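Local coordinates for protein fusion DH (Streptomyces sp. MJ635-86F5, PDB 6K97) that is an engineered fusion of the split dehydratase from the cremimycin polyketide synthase and probably removes water from beta-hydroxyacyl chains carried on an acyl carrier protein, at residues Glu80-Ala85 against Arg126-Arg131; Thr101-Ser106 against Ser111-Ala116. One frame throughout, in Å; residues are numbered along the deposited sequence.

Interaction 1. Residues Glu80-Ala85 against Arg126-Arg131; sequences ELALHA and RSLTIR
Leu81 and Ala82 meet Ile130 and Leu128 where the helix segment 80-85 lies across the strand segment 126-131, with the axes 9.8 Å apart and their directions at 135°. The nearest backbone pair is Ala82 with Leu128, their CA atoms 7.7 Å apart. Leu128 sends one branch to the helix: its CD1 lies 3.9 Å from Ala82 CB and 4.0 Å from Ala85 CB, so a single methyl meets two alanines one turn apart. With CG anti to the backbone N (chi1 178°), the leucine reaches out from the strand to do this. Ile130 uses the end of its longer branch, CD1, which comes to 4.1 Å from Leu81 CB at the root of that side chain. The rest of Leu81 goes on to Leu113 and Val115 of the neighbouring strand 110-117. This is the hot-dog arrangement, a helix wrapped by an antiparallel sheet, in the part of the fusion that precedes the unmodelled residues 151-190. No hydrogen bond crosses between the segments, and all five touching residues are buried, so helix and strand are joined by apolar van der Waals contact alone.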
ATOM      1  N   GLU A  80      -8.494  11.997  12.885  1.00 26.98           N
ATOM      2  CA  GLU A  80      -7.424  12.682  12.219  1.00 27.17           C
ATOM      3  C   GLU A  80      -6.916  11.846  11.000  1.00 29.44           C
ATOM      4  O   GLU A  80      -6.676  12.386   9.916  1.00 26.30           O
ATOM      5  CB  GLU A  80      -6.298  12.972  13.164  1.00 26.89           C
ATOM      6  CG  GLU A  80      -5.014  13.517  12.499  1.00 28.47           C
ATOM      7  CD  GLU A  80      -5.177  14.890  11.846  1.00 30.34           C
ATOM      8  OE1 GLU A  80      -6.234  15.595  12.095  1.00 32.02           O
ATOM      9  OE2 GLU A  80      -4.229  15.304  11.134  1.00 29.09           O
ATOM     10  N   LEU A  81      -6.777  10.532  11.207  1.00 29.81           N
ATOM     11  CA  LEU A  81      -6.275   9.692  10.152  1.00 30.59           C
ATOM     12  C   LEU A  81      -7.206   9.774   8.946  1.00 32.52           C
ATOM     13  O   LEU A  81      -6.734   9.930   7.846  1.00 36.23           O
ATOM     14  CB  LEU A  81      -6.169   8.259  10.628  1.00 30.30           C
ATOM     15  CG  LEU A  81      -5.037   8.050  11.629  1.00 31.74           C
ATOM     16  CD1 LEU A  81      -5.136   6.710  12.289  1.00 30.20           C
ATOM     17  CD2 LEU A  81      -3.669   8.253  11.009  1.00 31.78           C
ATOM     18  N   ALA A  82      -8.525   9.723   9.178  1.00 30.02           N
ATOM     19  CA  ALA A  82      -9.492   9.829   8.115  1.00 30.48           C
ATOM     20  C   ALA A  82      -9.458  11.218   7.425  1.00 30.82           C
ATOM     21  O   ALA A  82      -9.591  11.303   6.223  1.00 29.31           O
ATOM     22  CB  ALA A  82     -10.881   9.555   8.645  1.00 29.81           C
ATOM     23  N   LEU A  83      -9.254  12.274   8.198  1.00 30.76           N
ATOM     24  CA  LEU A  83      -9.092  13.604   7.629  1.00 32.35           C
ATOM     25  C   LEU A  83      -7.910  13.616   6.656  1.00 33.30           C
ATOM     26  O   LEU A  83      -8.055  14.140   5.550  1.00 32.42           O
ATOM     27  CB  LEU A  83      -8.924  14.676   8.709  1.00 32.01           C
ATOM     28  CG  LEU A  83     -10.231  14.906   9.512  1.00 34.11           C
ATOM     29  CD1 LEU A  83      -9.974  15.751  10.750  1.00 33.28           C
ATOM     30  CD2 LEU A  83     -11.327  15.530   8.656  1.00 32.47           C
ATOM     31  N   HIS A  84      -6.789  12.980   7.006  1.00 32.03           N
ATOM     32  CA  HIS A  84      -5.668  12.949   6.082  1.00 33.37           C
ATOM     33  C   HIS A  84      -6.046  12.196   4.796  1.00 34.37           C
ATOM     34  O   HIS A  84      -5.829  12.680   3.661  1.00 37.08           O
ATOM     35  CB  HIS A  84      -4.424  12.363   6.700  1.00 32.89           C
ATOM     36  CG  HIS A  84      -3.193  12.651   5.919  1.00 35.96           C
ATOM     37  ND1 HIS A  84      -2.641  13.915   5.838  1.00 37.18           N
ATOM     38  CD2 HIS A  84      -2.450  11.866   5.102  1.00 37.29           C
ATOM     39  CE1 HIS A  84      -1.590  13.888   5.034  1.00 36.69           C
ATOM     40  NE2 HIS A  84      -1.465  12.665   4.559  1.00 37.40           N
ATOM     41  N   ALA A  85      -6.678  11.055   4.954  1.00 32.55           N
ATOM     42  CA  ALA A  85      -7.122  10.343   3.762  1.00 33.74           C
ATOM     43  C   ALA A  85      -8.067  11.207   2.932  1.00 33.84           C
ATOM     44  O   ALA A  85      -7.984  11.253   1.713  1.00 32.38           O
ATOM     45  CB  ALA A  85      -7.785   9.057   4.172  1.00 34.35           C
ATOM     46  N   ARG A 126     -16.628   7.137  -0.940  1.00 36.38           N
ATOM     47  CA  ARG A 126     -15.641   6.073  -0.858  1.00 36.11           C
ATOM     48  C   ARG A 126     -15.727   5.368   0.489  1.00 33.97           C
ATOM     49  O   ARG A 126     -15.874   6.005   1.483  1.00 33.25           O
ATOM     50  CB  ARG A 126     -14.256   6.662  -0.994  1.00 36.11           C
ATOM     51  CG  ARG A 126     -13.978   7.364  -2.326  1.00 36.66           C
ATOM     52  CD  ARG A 126     -12.698   8.180  -2.192  1.00 35.15           C
ATOM     53  NE  ARG A 126     -12.269   8.850  -3.414  1.00 35.33           N
ATOM     54  CZ  ARG A 126     -11.460   8.316  -4.315  1.00 35.51           C
ATOM     55  NH1 ARG A 126     -10.960   7.098  -4.158  1.00 38.71           N
ATOM     56  NH2 ARG A 126     -11.114   9.006  -5.339  1.00 35.18           N
ATOM     57  N   SER A 127     -15.574   4.059   0.518  1.00 34.05           N
ATOM     58  CA  SER A 127     -15.448   3.380   1.791  1.00 35.10           C
ATOM     59  C   SER A 127     -14.064   3.724   2.404  1.00 34.21           C
ATOM     60  O   SER A 127     -13.103   4.065   1.707  1.00 33.15           O
ATOM     61  CB  SER A 127     -15.522   1.903   1.575  1.00 34.07           C
ATOM     62  OG  SER A 127     -14.277   1.509   1.011  1.00 37.02           O
ATOM     63  N   LEU A 128     -13.976   3.620   3.699  1.00 33.07           N
ATOM     64  CA  LEU A 128     -12.737   3.891   4.418  1.00 34.52           C
ATOM     65  C   LEU A 128     -12.629   2.873   5.573  1.00 33.52           C
ATOM     66  O   LEU A 128     -13.614   2.620   6.225  1.00 32.97           O
ATOM     67  CB  LEU A 128     -12.731   5.318   4.979  1.00 35.11           C
ATOM     68  CG  LEU A 128     -11.500   5.699   5.797  1.00 38.64           C
ATOM     69  CD1 LEU A 128     -11.066   7.126   5.540  1.00 41.43           C
ATOM     70  CD2 LEU A 128     -11.704   5.483   7.286  1.00 37.72           C
ATOM     71  N   THR A 129     -11.444   2.334   5.808  1.00 34.01           N
ATOM     72  CA  THR A 129     -11.168   1.457   6.950  1.00 41.31           C
ATOM     73  C   THR A 129      -9.812   1.734   7.589  1.00 36.03           C
ATOM     74  O   THR A 129      -8.869   2.057   6.886  1.00 31.53           O
ATOM     75  CB  THR A 129     -11.123  -0.010   6.489  1.00 45.54           C
ATOM     76  OG1 THR A 129     -12.229  -0.219   5.624  1.00 56.08           O
ATOM     77  CG2 THR A 129     -11.214  -0.945   7.626  1.00 44.31           C
ATOM     78  N   ILE A 130      -9.730   1.551   8.906  1.00 33.56           N
ATOM     79  CA  ILE A 130      -8.482   1.722   9.664  1.00 33.93           C
ATOM     80  C   ILE A 130      -8.224   0.483  10.506  1.00 34.30           C
ATOM     81  O   ILE A 130      -9.113  -0.047  11.213  1.00 35.22           O
ATOM     82  CB  ILE A 130      -8.539   2.929  10.580  1.00 36.83           C
ATOM     83  CG1 ILE A 130      -8.955   4.198   9.802  1.00 39.98           C
ATOM     84  CG2 ILE A 130      -7.191   3.142  11.221  1.00 37.38           C
ATOM     85  CD1 ILE A 130      -9.205   5.431  10.658  1.00 38.23           C
ATOM     86  N   ARG A 131      -7.027  -0.029  10.368  1.00 36.21           N
ATOM     87  CA  ARG A 131      -6.680  -1.330  10.898  1.00 38.75           C
ATOM     88  C   ARG A 131      -5.205  -1.344  11.294  1.00 38.59           C
ATOM     89  O   ARG A 131      -4.429  -0.498  10.839  1.00 38.06           O
ATOM     90  CB  ARG A 131      -6.933  -2.420   9.869  1.00 41.31           C
ATOM     91  CG  ARG A 131      -5.919  -2.350   8.719  1.00 46.51           C
ATOM     92  CD  ARG A 131      -6.068  -3.411   7.673  1.00 47.33           C
ATOM     93  NE  ARG A 131      -5.000  -3.274   6.691  1.00 47.46           N
ATOM     94  CZ  ARG A 131      -4.780  -4.141   5.682  1.00 52.10           C
ATOM     95  NH1 ARG A 131      -3.781  -3.910   4.841  1.00 54.46           N
ATOM     96  NH2 ARG A 131      -5.528  -5.239   5.513  1.00 47.73           N
TER

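Interaction 2. Residues Thr101-Ser106 against Ser111-Ala116; sequences TPLVLS and SLLQVA
Leu103 forks toward the start of the strand segment 111-116, and its two methyls go to different residues. CD2 comes to 4.2 Å from Ser111 OG, a plain van der Waals approach of a methyl to a hydroxyl oxygen. The other branch, CD1, meets Leu113 CD1, also at 4.2 Å, methyl against methyl. Ser111 and Leu113 are two positions apart, but the strand is twisted here: Ser111 CB points at the loop while Leu113 CB does not, and it is the spread of the two Leu103 methyls that reaches both. Leu103 gets there with CG anti to the backbone N (chi1 -160°). In Leu113 the turn of the second torsion (chi2 63°) swings CD1 round to meet it.

The loop 101-106 follows strand 93-99 and leads into strand 110-117 of the same antiparallel hot-dog sheet, in the first part of the fusion. Backbone hydrogen bonds between Leu103 and Val73 and between Leu105 and Thr71 tie this loop to the residues just before helix 75-88, and Leu103 also packs on Phe78 of that helix. Leu105 lies beside Leu103, its CD2 3.9 Å from Leu103 CD2, yet stays 5.4 Å from the strand segment, measured from Leu105 CD2 to Ser111 OG. The alternate residues of the strand serve the other face: Leu112 packs on Leu29 of the second subunit, and Gln114 NE2 donates a hydrogen bond to Gly28 O of that same neighbouring subunit.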
ATOM      1  N   THR A 101     -12.872  -2.238  17.751  1.00 37.29           N
ATOM      2  CA  THR A 101     -11.867  -2.634  18.725  1.00 37.75           C
ATOM      3  C   THR A 101     -10.807  -1.536  18.962  1.00 34.35           C
ATOM      4  O   THR A 101     -10.318  -0.916  18.038  1.00 32.53           O
ATOM      5  CB  THR A 101     -11.201  -3.949  18.248  1.00 42.07           C
ATOM      6  OG1 THR A 101     -12.235  -4.913  17.958  1.00 41.96           O
ATOM      7  CG2 THR A 101     -10.268  -4.568  19.336  1.00 41.62           C
ATOM      8  N   PRO A 102     -10.459  -1.280  20.219  1.00 32.86           N
ATOM      9  CA  PRO A 102      -9.459  -0.260  20.394  1.00 32.92           C
ATOM     10  C   PRO A 102      -8.086  -0.723  19.992  1.00 34.54           C
ATOM     11  O   PRO A 102      -7.878  -1.916  19.777  1.00 33.74           O
ATOM     12  CB  PRO A 102      -9.511   0.050  21.918  1.00 34.29           C
ATOM     13  CG  PRO A 102     -10.361  -0.984  22.538  1.00 32.83           C
ATOM     14  CD  PRO A 102     -11.207  -1.558  21.455  1.00 34.25           C
ATOM     15  N   LEU A 103      -7.189   0.246  19.887  1.00 34.29           N
ATOM     16  CA  LEU A 103      -5.809   0.021  19.581  1.00 35.92           C
ATOM     17  C   LEU A 103      -5.054   0.376  20.834  1.00 36.65           C
ATOM     18  O   LEU A 103      -5.020   1.524  21.228  1.00 38.55           O
ATOM     19  CB  LEU A 103      -5.386   0.929  18.447  1.00 37.19           C
ATOM     20  CG  LEU A 103      -4.128   0.450  17.738  1.00 38.47           C
ATOM     21  CD1 LEU A 103      -3.897   1.291  16.467  1.00 39.84           C
ATOM     22  CD2 LEU A 103      -2.977   0.569  18.658  1.00 39.62           C
ATOM     23  N   VAL A 104      -4.476  -0.621  21.489  1.00 38.95           N
ATOM     24  CA  VAL A 104      -3.865  -0.442  22.775  1.00 39.44           C
ATOM     25  C   VAL A 104      -2.417  -0.155  22.520  1.00 41.50           C
ATOM     26  O   VAL A 104      -1.800  -0.816  21.703  1.00 42.08           O
ATOM     27  CB  VAL A 104      -4.052  -1.703  23.632  1.00 42.65           C
ATOM     28  CG1 VAL A 104      -3.328  -1.583  24.968  1.00 43.19           C
ATOM     29  CG2 VAL A 104      -5.542  -1.932  23.868  1.00 42.62           C
ATOM     30  N   LEU A 105      -1.868   0.847  23.194  1.00 45.53           N
ATOM     31  CA  LEU A 105      -0.440   1.159  23.070  1.00 46.32           C
ATOM     32  C   LEU A 105       0.244   0.829  24.393  1.00 50.45           C
ATOM     33  O   LEU A 105      -0.357   0.992  25.473  1.00 50.31           O
ATOM     34  CB  LEU A 105      -0.235   2.619  22.754  1.00 45.80           C
ATOM     35  CG  LEU A 105      -0.785   3.118  21.417  1.00 48.30           C
ATOM     36  CD1 LEU A 105      -0.854   4.628  21.351  1.00 49.60           C
ATOM     37  CD2 LEU A 105      -0.005   2.599  20.251  1.00 47.42           C
ATOM     38  N   SER A 106       1.485   0.362  24.286  1.00 51.73           N
ATOM     39  CA  SER A 106       2.358   0.234  25.441  1.00 57.85           C
ATOM     40  C   SER A 106       3.799   0.526  25.035  1.00 57.09           C
ATOM     41  O   SER A 106       4.107   0.586  23.847  1.00 56.48           O
ATOM     42  CB  SER A 106       2.242  -1.165  26.050  1.00 60.28           C
ATOM     43  OG  SER A 106       3.008  -2.102  25.308  1.00 60.42           O
ATOM     44  N   SER A 111       3.023  -0.984  16.369  1.00 48.90           N
ATOM     45  CA  SER A 111       1.984  -1.484  15.509  1.00 45.38           C
ATOM     46  C   SER A 111       2.212  -0.978  14.089  1.00 44.21           C
ATOM     47  O   SER A 111       2.558   0.165  13.871  1.00 43.55           O
ATOM     48  CB  SER A 111       0.634  -0.986  16.023  1.00 46.78           C
ATOM     49  OG  SER A 111       0.069  -1.784  17.039  1.00 46.70           O
ATOM     50  N   LEU A 112       1.959  -1.828  13.112  1.00 44.64           N
ATOM     51  CA  LEU A 112       1.766  -1.339  11.759  1.00 43.15           C
ATOM     52  C   LEU A 112       0.358  -0.768  11.660  1.00 40.64           C
ATOM     53  O   LEU A 112      -0.584  -1.430  11.984  1.00 47.09           O
ATOM     54  CB  LEU A 112       1.962  -2.433  10.730  1.00 41.67           C
ATOM     55  CG  LEU A 112       3.258  -3.240  10.804  1.00 45.07           C
ATOM     56  CD1 LEU A 112       3.390  -4.010   9.511  1.00 46.64           C
ATOM     57  CD2 LEU A 112       4.488  -2.364  11.043  1.00 47.62           C
ATOM     58  N   LEU A 113       0.237   0.453  11.192  1.00 39.70           N
ATOM     59  CA  LEU A 113      -1.035   1.166  11.054  1.00 38.38           C
ATOM     60  C   LEU A 113      -1.347   1.452   9.575  1.00 38.01           C
ATOM     61  O   LEU A 113      -0.488   1.945   8.804  1.00 36.60           O
ATOM     62  CB  LEU A 113      -0.902   2.500  11.780  1.00 37.20           C
ATOM     63  CG  LEU A 113      -2.163   3.322  11.779  1.00 41.91           C
ATOM     64  CD1 LEU A 113      -3.296   2.624  12.524  1.00 38.92           C
ATOM     65  CD2 LEU A 113      -1.864   4.709  12.377  1.00 43.72           C
ATOM     66  N   GLN A 114      -2.586   1.207   9.199  1.00 38.82           N
ATOM     67  CA  GLN A 114      -3.028   1.328   7.799  1.00 39.62           C
ATOM     68  C   GLN A 114      -4.414   1.964   7.683  1.00 39.66           C
ATOM     69  O   GLN A 114      -5.326   1.647   8.446  1.00 40.52           O
ATOM     70  CB  GLN A 114      -3.011  -0.009   7.080  1.00 40.19           C
ATOM     71  CG  GLN A 114      -1.561  -0.471   6.915  1.00 44.22           C
ATOM     72  CD  GLN A 114      -1.316  -1.637   5.956  1.00 45.14           C
ATOM     73  OE1 GLN A 114      -2.252  -2.352   5.506  1.00 45.23           O
ATOM     74  NE2 GLN A 114      -0.028  -1.844   5.651  1.00 43.24           N
ATOM     75  N   VAL A 115      -4.555   2.831   6.689  1.00 38.34           N
ATOM     76  CA  VAL A 115      -5.823   3.349   6.279  1.00 35.20           C
ATOM     77  C   VAL A 115      -6.035   2.951   4.846  1.00 36.64           C
ATOM     78  O   VAL A 115      -5.209   3.255   4.009  1.00 40.68           O
ATOM     79  CB  VAL A 115      -5.836   4.877   6.364  1.00 35.12           C
ATOM     80  CG1 VAL A 115      -7.205   5.397   5.965  1.00 34.43           C
ATOM     81  CG2 VAL A 115      -5.453   5.359   7.775  1.00 33.03           C
ATOM     82  N   ALA A 116      -7.150   2.280   4.541  1.00 39.15           N
ATOM     83  CA  ALA A 116      -7.506   1.938   3.168  1.00 36.42           C
ATOM     84  C   ALA A 116      -8.738   2.698   2.718  1.00 37.45           C
ATOM     85  O   ALA A 116      -9.764   2.713   3.425  1.00 35.90           O
ATOM     86  CB  ALA A 116      -7.763   0.475   3.046  1.00 36.59           C
TER

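In the fold
Interactions 1 and 2 lie with centres about 13 Å apart in the first hot-dog part of the fusion. Along the chain the order is 80-85, 101-106, 111-116 and 126-131, so both segments of interaction 2 fall between those of interaction 1. Strands 110-117 and 126-134 are antiparallel neighbours in the sheet, joined for example by Ala116 N and Thr129 O. On the inner face Leu113 touches both Leu81 and Ile130, so the two contacts run into one apolar layer between sheet and helix 75-88. Interaction 1 sets the helix against the sheet, while interaction 2 sets the loop that leads into strand 110-117 against the start of that strand.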